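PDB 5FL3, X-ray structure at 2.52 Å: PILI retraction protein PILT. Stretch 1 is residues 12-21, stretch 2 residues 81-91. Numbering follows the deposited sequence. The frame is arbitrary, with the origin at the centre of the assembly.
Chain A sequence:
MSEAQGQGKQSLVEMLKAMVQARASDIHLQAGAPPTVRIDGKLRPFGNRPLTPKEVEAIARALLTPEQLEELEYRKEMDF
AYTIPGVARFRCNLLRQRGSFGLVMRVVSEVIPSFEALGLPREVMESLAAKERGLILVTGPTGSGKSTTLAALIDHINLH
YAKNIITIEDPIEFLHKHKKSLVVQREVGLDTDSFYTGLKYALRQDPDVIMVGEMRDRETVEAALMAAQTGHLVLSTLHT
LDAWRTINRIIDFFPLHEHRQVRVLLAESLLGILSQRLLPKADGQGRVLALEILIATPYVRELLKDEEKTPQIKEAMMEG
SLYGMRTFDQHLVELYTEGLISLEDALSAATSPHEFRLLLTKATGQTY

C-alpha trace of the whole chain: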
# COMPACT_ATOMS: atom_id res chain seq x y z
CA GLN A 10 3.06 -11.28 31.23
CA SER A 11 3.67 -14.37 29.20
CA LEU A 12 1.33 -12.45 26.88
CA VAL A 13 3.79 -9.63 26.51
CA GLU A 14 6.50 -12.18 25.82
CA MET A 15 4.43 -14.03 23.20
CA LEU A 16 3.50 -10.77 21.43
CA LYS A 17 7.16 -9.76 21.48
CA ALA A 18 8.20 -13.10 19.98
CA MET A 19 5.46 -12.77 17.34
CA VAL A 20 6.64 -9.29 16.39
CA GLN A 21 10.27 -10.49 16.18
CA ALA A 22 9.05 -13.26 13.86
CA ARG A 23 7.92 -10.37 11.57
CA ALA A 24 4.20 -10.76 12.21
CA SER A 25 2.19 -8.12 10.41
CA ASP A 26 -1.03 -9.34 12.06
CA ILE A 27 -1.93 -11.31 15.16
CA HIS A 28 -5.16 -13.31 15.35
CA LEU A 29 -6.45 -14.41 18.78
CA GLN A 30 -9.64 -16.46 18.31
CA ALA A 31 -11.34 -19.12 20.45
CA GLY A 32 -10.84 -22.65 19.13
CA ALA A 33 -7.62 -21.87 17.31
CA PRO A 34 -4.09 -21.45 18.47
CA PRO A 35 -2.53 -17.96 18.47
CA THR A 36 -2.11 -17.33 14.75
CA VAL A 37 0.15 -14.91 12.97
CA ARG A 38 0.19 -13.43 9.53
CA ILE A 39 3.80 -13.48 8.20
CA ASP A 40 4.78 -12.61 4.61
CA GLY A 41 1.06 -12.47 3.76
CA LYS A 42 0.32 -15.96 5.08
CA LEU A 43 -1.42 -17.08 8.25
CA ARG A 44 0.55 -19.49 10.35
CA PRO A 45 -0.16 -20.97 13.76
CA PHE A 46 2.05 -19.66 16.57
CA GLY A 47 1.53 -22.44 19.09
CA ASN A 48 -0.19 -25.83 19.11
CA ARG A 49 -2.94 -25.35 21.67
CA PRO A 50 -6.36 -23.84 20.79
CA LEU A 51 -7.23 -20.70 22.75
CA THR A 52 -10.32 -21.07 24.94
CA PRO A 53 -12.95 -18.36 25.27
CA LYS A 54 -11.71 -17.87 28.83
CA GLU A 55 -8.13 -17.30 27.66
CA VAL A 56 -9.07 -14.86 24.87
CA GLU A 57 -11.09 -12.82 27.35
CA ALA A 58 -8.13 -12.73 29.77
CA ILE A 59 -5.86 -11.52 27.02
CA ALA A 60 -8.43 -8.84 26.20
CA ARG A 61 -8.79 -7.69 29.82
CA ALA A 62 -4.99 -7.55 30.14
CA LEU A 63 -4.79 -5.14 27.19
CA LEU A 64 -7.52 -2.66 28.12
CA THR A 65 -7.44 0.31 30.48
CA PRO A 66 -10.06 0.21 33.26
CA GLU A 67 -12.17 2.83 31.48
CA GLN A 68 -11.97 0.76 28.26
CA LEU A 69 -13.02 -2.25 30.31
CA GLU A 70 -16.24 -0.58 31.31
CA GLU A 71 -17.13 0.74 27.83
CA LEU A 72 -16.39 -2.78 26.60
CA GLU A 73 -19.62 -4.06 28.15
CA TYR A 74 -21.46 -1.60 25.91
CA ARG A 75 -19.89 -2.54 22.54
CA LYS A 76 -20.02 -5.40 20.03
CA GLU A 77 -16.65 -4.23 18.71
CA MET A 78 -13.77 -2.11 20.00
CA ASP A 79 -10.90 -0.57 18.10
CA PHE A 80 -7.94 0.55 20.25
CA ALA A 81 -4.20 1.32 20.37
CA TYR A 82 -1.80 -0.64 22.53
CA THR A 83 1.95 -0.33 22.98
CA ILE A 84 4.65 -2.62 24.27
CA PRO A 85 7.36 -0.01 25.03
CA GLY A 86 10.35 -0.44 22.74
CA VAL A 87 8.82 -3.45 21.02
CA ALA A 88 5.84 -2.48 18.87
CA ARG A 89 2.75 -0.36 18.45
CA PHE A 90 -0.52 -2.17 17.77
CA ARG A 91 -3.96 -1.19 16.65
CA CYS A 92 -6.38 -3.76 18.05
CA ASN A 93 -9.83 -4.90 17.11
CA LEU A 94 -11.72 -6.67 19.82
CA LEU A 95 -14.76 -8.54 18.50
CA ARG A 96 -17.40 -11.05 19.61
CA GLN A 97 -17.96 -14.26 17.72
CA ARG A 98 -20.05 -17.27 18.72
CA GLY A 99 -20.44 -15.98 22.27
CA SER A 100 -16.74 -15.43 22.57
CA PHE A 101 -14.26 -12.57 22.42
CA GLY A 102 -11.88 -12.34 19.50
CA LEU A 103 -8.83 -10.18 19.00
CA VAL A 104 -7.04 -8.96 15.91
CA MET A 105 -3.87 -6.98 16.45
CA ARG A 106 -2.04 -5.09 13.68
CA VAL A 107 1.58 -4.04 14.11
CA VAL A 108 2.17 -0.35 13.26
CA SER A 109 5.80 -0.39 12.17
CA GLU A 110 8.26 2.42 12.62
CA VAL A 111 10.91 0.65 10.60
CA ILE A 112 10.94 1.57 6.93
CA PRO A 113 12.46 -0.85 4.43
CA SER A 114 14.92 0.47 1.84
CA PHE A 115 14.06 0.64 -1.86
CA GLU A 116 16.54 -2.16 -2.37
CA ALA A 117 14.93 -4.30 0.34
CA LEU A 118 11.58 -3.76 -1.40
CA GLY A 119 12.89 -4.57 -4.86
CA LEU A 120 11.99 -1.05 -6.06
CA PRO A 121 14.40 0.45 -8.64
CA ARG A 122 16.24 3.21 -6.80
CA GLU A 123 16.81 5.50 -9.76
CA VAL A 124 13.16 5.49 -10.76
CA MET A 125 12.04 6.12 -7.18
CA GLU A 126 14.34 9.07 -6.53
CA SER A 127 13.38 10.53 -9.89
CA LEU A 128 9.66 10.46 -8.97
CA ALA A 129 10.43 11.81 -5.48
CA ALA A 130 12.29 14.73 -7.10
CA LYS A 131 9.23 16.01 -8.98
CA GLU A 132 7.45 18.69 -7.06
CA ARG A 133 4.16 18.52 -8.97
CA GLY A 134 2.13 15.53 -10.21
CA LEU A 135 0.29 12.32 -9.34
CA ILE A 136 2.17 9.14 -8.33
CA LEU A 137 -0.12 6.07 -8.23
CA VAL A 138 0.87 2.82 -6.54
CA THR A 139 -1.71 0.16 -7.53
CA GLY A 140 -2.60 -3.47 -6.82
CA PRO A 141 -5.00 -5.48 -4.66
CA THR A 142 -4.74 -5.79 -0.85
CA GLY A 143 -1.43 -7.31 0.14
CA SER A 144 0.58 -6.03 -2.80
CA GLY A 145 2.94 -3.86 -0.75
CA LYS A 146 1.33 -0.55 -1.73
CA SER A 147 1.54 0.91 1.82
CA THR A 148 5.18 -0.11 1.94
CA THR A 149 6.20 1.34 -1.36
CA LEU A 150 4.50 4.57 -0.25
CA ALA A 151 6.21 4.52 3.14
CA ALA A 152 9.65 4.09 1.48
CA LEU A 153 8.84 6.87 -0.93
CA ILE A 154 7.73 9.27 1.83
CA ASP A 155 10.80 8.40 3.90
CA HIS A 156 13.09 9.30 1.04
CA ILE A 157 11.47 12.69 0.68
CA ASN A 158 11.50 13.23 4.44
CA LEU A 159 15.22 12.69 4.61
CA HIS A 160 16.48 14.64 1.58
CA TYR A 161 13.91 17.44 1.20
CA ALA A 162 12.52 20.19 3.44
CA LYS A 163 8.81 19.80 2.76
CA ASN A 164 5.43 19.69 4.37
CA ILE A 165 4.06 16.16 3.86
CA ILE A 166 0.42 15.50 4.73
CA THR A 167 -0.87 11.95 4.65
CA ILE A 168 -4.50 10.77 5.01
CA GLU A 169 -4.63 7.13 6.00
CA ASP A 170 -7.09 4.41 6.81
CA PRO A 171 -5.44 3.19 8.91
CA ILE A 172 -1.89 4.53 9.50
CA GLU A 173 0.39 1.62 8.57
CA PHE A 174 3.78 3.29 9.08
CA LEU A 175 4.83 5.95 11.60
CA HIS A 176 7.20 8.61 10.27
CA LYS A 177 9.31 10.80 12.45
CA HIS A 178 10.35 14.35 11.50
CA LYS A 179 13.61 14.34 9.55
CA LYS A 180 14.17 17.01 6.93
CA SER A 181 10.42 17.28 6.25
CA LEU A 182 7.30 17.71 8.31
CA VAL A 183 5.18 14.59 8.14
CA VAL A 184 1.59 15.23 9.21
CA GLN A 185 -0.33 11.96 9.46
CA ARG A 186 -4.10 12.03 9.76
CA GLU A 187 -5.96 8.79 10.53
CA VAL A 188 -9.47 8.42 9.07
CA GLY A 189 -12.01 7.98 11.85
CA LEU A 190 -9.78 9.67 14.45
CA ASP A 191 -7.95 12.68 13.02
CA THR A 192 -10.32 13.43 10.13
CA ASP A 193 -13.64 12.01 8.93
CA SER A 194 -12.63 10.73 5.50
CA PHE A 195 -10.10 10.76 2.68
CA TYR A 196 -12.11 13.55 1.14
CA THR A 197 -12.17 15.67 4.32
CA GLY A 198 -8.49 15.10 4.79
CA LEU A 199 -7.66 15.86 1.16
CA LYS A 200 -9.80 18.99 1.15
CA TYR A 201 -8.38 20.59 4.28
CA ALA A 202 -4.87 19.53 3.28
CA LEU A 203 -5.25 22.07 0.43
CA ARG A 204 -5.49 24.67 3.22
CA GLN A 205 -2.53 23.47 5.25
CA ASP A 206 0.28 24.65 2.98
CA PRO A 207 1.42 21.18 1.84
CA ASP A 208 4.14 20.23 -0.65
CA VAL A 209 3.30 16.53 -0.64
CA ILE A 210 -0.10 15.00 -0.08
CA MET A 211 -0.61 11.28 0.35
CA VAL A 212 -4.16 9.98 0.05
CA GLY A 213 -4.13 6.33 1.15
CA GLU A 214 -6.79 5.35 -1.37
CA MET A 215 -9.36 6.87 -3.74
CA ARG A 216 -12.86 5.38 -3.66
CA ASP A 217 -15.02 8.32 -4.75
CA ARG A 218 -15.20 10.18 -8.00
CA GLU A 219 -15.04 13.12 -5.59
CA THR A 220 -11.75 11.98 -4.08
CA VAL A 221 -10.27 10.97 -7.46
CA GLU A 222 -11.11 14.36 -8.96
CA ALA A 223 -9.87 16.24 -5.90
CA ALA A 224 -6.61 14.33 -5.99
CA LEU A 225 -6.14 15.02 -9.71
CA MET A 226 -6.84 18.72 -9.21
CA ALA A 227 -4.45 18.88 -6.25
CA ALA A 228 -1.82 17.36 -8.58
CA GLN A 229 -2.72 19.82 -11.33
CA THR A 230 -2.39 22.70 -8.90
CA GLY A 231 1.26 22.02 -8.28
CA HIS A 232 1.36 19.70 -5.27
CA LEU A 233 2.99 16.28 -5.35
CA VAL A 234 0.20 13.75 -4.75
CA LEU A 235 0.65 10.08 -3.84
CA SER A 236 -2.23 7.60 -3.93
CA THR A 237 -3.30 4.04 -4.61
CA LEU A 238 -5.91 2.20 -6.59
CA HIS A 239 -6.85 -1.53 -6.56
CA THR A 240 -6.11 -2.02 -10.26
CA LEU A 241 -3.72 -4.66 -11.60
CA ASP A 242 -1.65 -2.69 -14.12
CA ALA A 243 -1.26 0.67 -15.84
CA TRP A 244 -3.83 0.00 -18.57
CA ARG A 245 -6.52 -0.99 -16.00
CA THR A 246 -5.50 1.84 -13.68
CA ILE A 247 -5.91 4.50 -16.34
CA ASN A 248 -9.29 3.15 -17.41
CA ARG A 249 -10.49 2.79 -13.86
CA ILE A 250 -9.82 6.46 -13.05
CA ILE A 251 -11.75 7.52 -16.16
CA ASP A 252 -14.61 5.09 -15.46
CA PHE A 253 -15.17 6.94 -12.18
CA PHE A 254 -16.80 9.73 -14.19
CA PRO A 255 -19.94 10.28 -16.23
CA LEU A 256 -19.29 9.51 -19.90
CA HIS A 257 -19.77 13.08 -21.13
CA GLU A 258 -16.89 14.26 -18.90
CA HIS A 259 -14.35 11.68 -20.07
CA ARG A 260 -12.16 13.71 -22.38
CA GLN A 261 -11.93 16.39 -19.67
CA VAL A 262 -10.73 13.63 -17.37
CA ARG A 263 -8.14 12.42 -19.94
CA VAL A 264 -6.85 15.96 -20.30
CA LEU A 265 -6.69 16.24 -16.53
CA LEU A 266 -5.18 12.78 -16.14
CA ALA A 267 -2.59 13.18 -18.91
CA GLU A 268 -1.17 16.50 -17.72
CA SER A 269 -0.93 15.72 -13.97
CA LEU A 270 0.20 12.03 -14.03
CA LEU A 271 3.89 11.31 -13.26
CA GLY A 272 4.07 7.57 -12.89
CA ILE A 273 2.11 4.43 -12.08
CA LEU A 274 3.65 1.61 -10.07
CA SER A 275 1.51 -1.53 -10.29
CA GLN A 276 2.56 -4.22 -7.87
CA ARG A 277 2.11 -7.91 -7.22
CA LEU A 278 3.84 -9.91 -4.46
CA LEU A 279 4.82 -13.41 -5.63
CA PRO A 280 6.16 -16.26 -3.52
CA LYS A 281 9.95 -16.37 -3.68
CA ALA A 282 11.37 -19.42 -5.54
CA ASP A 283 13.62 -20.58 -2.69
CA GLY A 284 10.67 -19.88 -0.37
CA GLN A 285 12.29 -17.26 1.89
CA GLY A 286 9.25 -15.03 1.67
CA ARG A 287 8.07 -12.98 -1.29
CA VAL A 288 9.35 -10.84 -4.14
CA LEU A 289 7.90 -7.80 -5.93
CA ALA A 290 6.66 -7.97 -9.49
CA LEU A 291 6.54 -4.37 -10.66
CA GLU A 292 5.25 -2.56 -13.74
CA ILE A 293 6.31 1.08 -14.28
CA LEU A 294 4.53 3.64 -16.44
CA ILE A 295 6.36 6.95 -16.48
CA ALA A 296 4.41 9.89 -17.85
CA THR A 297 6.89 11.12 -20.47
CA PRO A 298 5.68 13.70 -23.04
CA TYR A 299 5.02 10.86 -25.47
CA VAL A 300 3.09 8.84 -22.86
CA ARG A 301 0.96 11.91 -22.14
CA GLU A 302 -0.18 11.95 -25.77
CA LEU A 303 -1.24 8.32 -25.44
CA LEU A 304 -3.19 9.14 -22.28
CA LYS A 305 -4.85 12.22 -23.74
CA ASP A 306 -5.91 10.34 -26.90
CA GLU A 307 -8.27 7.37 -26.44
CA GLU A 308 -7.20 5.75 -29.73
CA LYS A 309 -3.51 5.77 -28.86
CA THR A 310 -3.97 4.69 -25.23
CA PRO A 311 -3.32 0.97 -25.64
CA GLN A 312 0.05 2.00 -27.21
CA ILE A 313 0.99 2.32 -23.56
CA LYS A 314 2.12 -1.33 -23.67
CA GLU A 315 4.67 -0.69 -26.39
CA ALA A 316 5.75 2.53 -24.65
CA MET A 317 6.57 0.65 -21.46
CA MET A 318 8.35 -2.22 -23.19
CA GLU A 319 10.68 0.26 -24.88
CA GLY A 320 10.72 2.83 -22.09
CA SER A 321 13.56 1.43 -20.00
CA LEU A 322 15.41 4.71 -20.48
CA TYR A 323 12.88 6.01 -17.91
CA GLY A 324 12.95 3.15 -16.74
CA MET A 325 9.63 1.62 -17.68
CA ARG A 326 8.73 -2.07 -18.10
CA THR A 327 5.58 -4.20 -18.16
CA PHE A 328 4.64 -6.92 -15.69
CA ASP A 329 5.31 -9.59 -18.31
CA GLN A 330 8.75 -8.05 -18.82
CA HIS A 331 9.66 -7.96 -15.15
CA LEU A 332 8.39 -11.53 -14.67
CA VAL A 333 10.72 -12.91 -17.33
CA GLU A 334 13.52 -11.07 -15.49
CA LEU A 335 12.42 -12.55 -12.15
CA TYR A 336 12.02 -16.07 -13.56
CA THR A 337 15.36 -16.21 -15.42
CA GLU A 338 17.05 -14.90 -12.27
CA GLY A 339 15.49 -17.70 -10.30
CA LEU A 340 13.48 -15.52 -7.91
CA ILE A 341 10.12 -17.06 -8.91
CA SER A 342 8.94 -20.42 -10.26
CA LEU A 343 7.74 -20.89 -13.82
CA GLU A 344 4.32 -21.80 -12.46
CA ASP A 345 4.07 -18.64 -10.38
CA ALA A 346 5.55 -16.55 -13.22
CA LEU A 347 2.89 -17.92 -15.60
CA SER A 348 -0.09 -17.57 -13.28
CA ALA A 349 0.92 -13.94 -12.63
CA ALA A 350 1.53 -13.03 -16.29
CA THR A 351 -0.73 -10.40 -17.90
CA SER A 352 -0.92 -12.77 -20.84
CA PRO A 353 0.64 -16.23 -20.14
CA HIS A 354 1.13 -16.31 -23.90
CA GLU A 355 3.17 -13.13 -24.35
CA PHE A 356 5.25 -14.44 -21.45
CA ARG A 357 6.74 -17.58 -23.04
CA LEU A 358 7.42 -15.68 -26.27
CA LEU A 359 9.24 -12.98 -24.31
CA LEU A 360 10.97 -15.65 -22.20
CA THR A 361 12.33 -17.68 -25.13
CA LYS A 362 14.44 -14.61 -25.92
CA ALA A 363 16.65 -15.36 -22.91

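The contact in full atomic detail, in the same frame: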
# COMPACT_ATOMS: atom_id res chain seq x y z
N LEU A 12 1.96 -13.14 28.00
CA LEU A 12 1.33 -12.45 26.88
C LEU A 12 2.31 -11.53 26.20
O LEU A 12 2.56 -11.64 24.99
CB LEU A 12 0.11 -11.64 27.35
CG LEU A 12 -0.58 -10.79 26.28
CD1 LEU A 12 -1.13 -11.70 25.19
CD2 LEU A 12 -1.70 -9.93 26.86
N VAL A 13 2.87 -10.63 27.01
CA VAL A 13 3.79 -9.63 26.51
C VAL A 13 4.98 -10.30 25.84
O VAL A 13 5.49 -9.82 24.83
CB VAL A 13 4.25 -8.72 27.64
CG1 VAL A 13 5.44 -7.87 27.21
CG2 VAL A 13 3.08 -7.85 28.07
N GLU A 14 5.40 -11.43 26.39
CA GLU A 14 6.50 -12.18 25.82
C GLU A 14 6.12 -12.82 24.49
O GLU A 14 6.88 -12.74 23.51
CB GLU A 14 6.99 -13.24 26.82
CG GLU A 14 8.30 -12.83 27.52
CD GLU A 14 8.44 -13.39 28.93
OE1 GLU A 14 8.00 -14.54 29.18
OE2 GLU A 14 8.98 -12.67 29.80
N MET A 15 4.95 -13.45 24.45
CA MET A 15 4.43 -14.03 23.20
C MET A 15 4.30 -13.00 22.06
O MET A 15 4.79 -13.24 20.94
CB MET A 15 3.08 -14.68 23.44
CG MET A 15 2.51 -15.35 22.19
SD MET A 15 0.80 -15.86 22.45
CE MET A 15 0.03 -14.26 22.76
N LEU A 16 3.64 -11.88 22.36
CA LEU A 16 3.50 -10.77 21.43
C LEU A 16 4.86 -10.33 20.90
O LEU A 16 5.05 -10.14 19.69
CB LEU A 16 2.78 -9.59 22.08
CG LEU A 16 1.29 -9.75 22.40
CD1 LEU A 16 0.78 -8.57 23.21
CD2 LEU A 16 0.46 -9.87 21.14
N LYS A 17 5.81 -10.20 21.82
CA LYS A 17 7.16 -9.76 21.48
C LYS A 17 7.84 -10.78 20.56
O LYS A 17 8.51 -10.41 19.59
CB LYS A 17 7.97 -9.52 22.77
CG LYS A 17 9.36 -8.89 22.58
CD LYS A 17 9.86 -8.24 23.90
CE LYS A 17 11.38 -8.34 24.09
NZ LYS A 17 11.82 -7.66 25.35
N ALA A 18 7.66 -12.06 20.85
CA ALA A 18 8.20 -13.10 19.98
C ALA A 18 7.54 -13.04 18.60
O ALA A 18 8.23 -13.09 17.56
CB ALA A 18 8.01 -14.46 20.60
N MET A 19 6.21 -12.92 18.59
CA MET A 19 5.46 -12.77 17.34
C MET A 19 5.97 -11.59 16.50
O MET A 19 6.25 -11.74 15.30
CB MET A 19 3.95 -12.62 17.63
CG MET A 19 3.35 -13.90 18.21
SD MET A 19 1.56 -13.96 18.39
CE MET A 19 1.34 -12.68 19.56
N VAL A 20 6.12 -10.43 17.13
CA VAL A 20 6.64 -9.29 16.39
C VAL A 20 8.04 -9.57 15.83
O VAL A 20 8.32 -9.25 14.67
CB VAL A 20 6.68 -8.03 17.27
CG1 VAL A 20 7.28 -6.88 16.49
CG2 VAL A 20 5.28 -7.69 17.77
N GLN A 21 8.91 -10.19 16.63
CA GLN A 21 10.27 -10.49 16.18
C GLN A 21 10.30 -11.53 15.06
O GLN A 21 11.24 -11.57 14.25
CB GLN A 21 11.13 -10.96 17.36
CG GLN A 21 11.54 -9.81 18.28
CD GLN A 21 12.38 -10.27 19.45
OE1 GLN A 21 12.22 -11.39 19.95
NE2 GLN A 21 13.29 -9.41 19.89
N ALA A 81 -5.66 1.38 20.43
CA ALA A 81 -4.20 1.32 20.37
C ALA A 81 -3.60 0.65 21.60
O ALA A 81 -4.12 0.76 22.70
CB ALA A 81 -3.62 2.71 20.20
N TYR A 82 -2.49 -0.04 21.41
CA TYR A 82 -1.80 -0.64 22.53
C TYR A 82 -0.31 -0.72 22.23
O TYR A 82 0.09 -1.09 21.13
CB TYR A 82 -2.37 -2.02 22.83
CG TYR A 82 -1.51 -2.81 23.79
CD1 TYR A 82 -1.58 -2.58 25.16
CD2 TYR A 82 -0.63 -3.78 23.33
CE1 TYR A 82 -0.79 -3.28 26.04
CE2 TYR A 82 0.16 -4.49 24.20
CZ TYR A 82 0.08 -4.24 25.55
OH TYR A 82 0.88 -4.96 26.41
N THR A 83 0.51 -0.35 23.21
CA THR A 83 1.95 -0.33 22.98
C THR A 83 2.74 -1.19 23.95
O THR A 83 2.52 -1.14 25.15
CB THR A 83 2.47 1.08 23.06
OG1 THR A 83 1.55 1.94 22.38
CG2 THR A 83 3.84 1.18 22.41
N ILE A 84 3.65 -1.99 23.42
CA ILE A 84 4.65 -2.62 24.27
C ILE A 84 5.93 -1.81 24.10
O ILE A 84 6.62 -1.94 23.07
CB ILE A 84 4.89 -4.09 23.93
CG1 ILE A 84 3.59 -4.87 23.96
CG2 ILE A 84 5.88 -4.71 24.91
CD1 ILE A 84 3.77 -6.30 23.55
N PRO A 85 6.24 -0.96 25.09
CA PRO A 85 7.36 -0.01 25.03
C PRO A 85 8.63 -0.62 24.44
O PRO A 85 9.11 -1.65 24.90
CB PRO A 85 7.56 0.38 26.49
CG PRO A 85 6.15 0.35 27.04
CD PRO A 85 5.52 -0.86 26.38
N GLY A 86 9.12 -0.00 23.37
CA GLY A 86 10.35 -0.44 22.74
C GLY A 86 10.24 -1.78 22.06
O GLY A 86 11.25 -2.43 21.82
N VAL A 87 9.02 -2.20 21.74
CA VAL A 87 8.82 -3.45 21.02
C VAL A 87 7.95 -3.24 19.77
O VAL A 87 8.39 -3.49 18.65
CB VAL A 87 8.17 -4.52 21.93
CG1 VAL A 87 7.94 -5.80 21.17
CG2 VAL A 87 9.04 -4.77 23.15
N ALA A 88 6.74 -2.74 19.98
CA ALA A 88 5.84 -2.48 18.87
C ALA A 88 4.68 -1.62 19.30
O ALA A 88 4.37 -1.51 20.50
CB ALA A 88 5.32 -3.77 18.29
N ARG A 89 4.05 -1.00 18.30
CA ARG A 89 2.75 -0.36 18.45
C ARG A 89 1.73 -1.16 17.68
O ARG A 89 1.99 -1.56 16.53
CB ARG A 89 2.77 1.08 17.93
CG ARG A 89 3.84 1.97 18.53
CD ARG A 89 3.37 3.41 18.56
NE ARG A 89 4.44 4.34 18.89
CZ ARG A 89 4.27 5.66 19.02
NH1 ARG A 89 3.07 6.20 18.86
NH2 ARG A 89 5.31 6.43 19.32
N PHE A 90 0.58 -1.39 18.32
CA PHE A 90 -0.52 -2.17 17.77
C PHE A 90 -1.79 -1.35 17.68
O PHE A 90 -2.08 -0.55 18.57
CB PHE A 90 -0.83 -3.41 18.63
CG PHE A 90 0.35 -4.33 18.85
CD1 PHE A 90 0.64 -5.35 17.95
CD2 PHE A 90 1.16 -4.18 19.98
CE1 PHE A 90 1.73 -6.21 18.16
CE2 PHE A 90 2.26 -5.03 20.19
CZ PHE A 90 2.54 -6.04 19.27
N ARG A 91 -2.56 -1.55 16.62
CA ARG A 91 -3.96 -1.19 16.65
C ARG A 91 -4.72 -2.51 16.81
O ARG A 91 -4.37 -3.50 16.18
CB ARG A 91 -4.40 -0.43 15.40
CG ARG A 91 -4.02 1.05 15.38
CD ARG A 91 -5.20 1.93 14.96
NE ARG A 91 -6.20 2.02 16.02
CZ ARG A 91 -6.34 3.05 16.87
NH1 ARG A 91 -5.54 4.11 16.77
NH2 ARG A 91 -7.28 3.02 17.81

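Helix 12-21 packs across a β-hairpin, nearly perpendicular to strand 81-84. No hydrogen bond links the two stretches; the contact is made almost wholly by side chains, mostly apolar, and buries 399 Å² in total. Leu16, Ile84, Ala88 and Phe90 are buried.

The hairpin is held by its own backbone pairing, Tyr82 with Phe90 and Ile84 with Ala88. Alternation along the strands points Tyr82, Ile84, Ala88 and Phe90 toward the helix, while Thr83 and Arg89 stay out of reach.

Ile84 has chi1 m and chi2 t. This extends Ile84 CD1 to 3.7 Å from Leu16 CB, while Ile84 CG2 lies 3.9 Å from Val13 CG1. Leu16, also m and t, points toward the hairpin, and Leu16 CD1 approaches Tyr82 CE2 obliquely at 4.2 Å. With chi1 t, the Tyr82 ring reaches to the helix, and Tyr82 OH sits 4.0 Å from Val13 CG2.

One turn on from Leu16, Val20 is t. Val20 CG2 meets the edge of the Phe90 ring, 3.5 Å from Phe90 CZ. Ala88 is small, and Val20 CG2 lies 4.0 Å from Ala88 CB.

At the turn, Val87, chi1 t, points toward the helix. Val87 CG2 packs 3.6 Å from Lys17 CD. Lys17 has chi1 and chi2 t, so the lysine contributes its aliphatic chain while NZ extends beyond. Gly86, with positive phi, suits the turn.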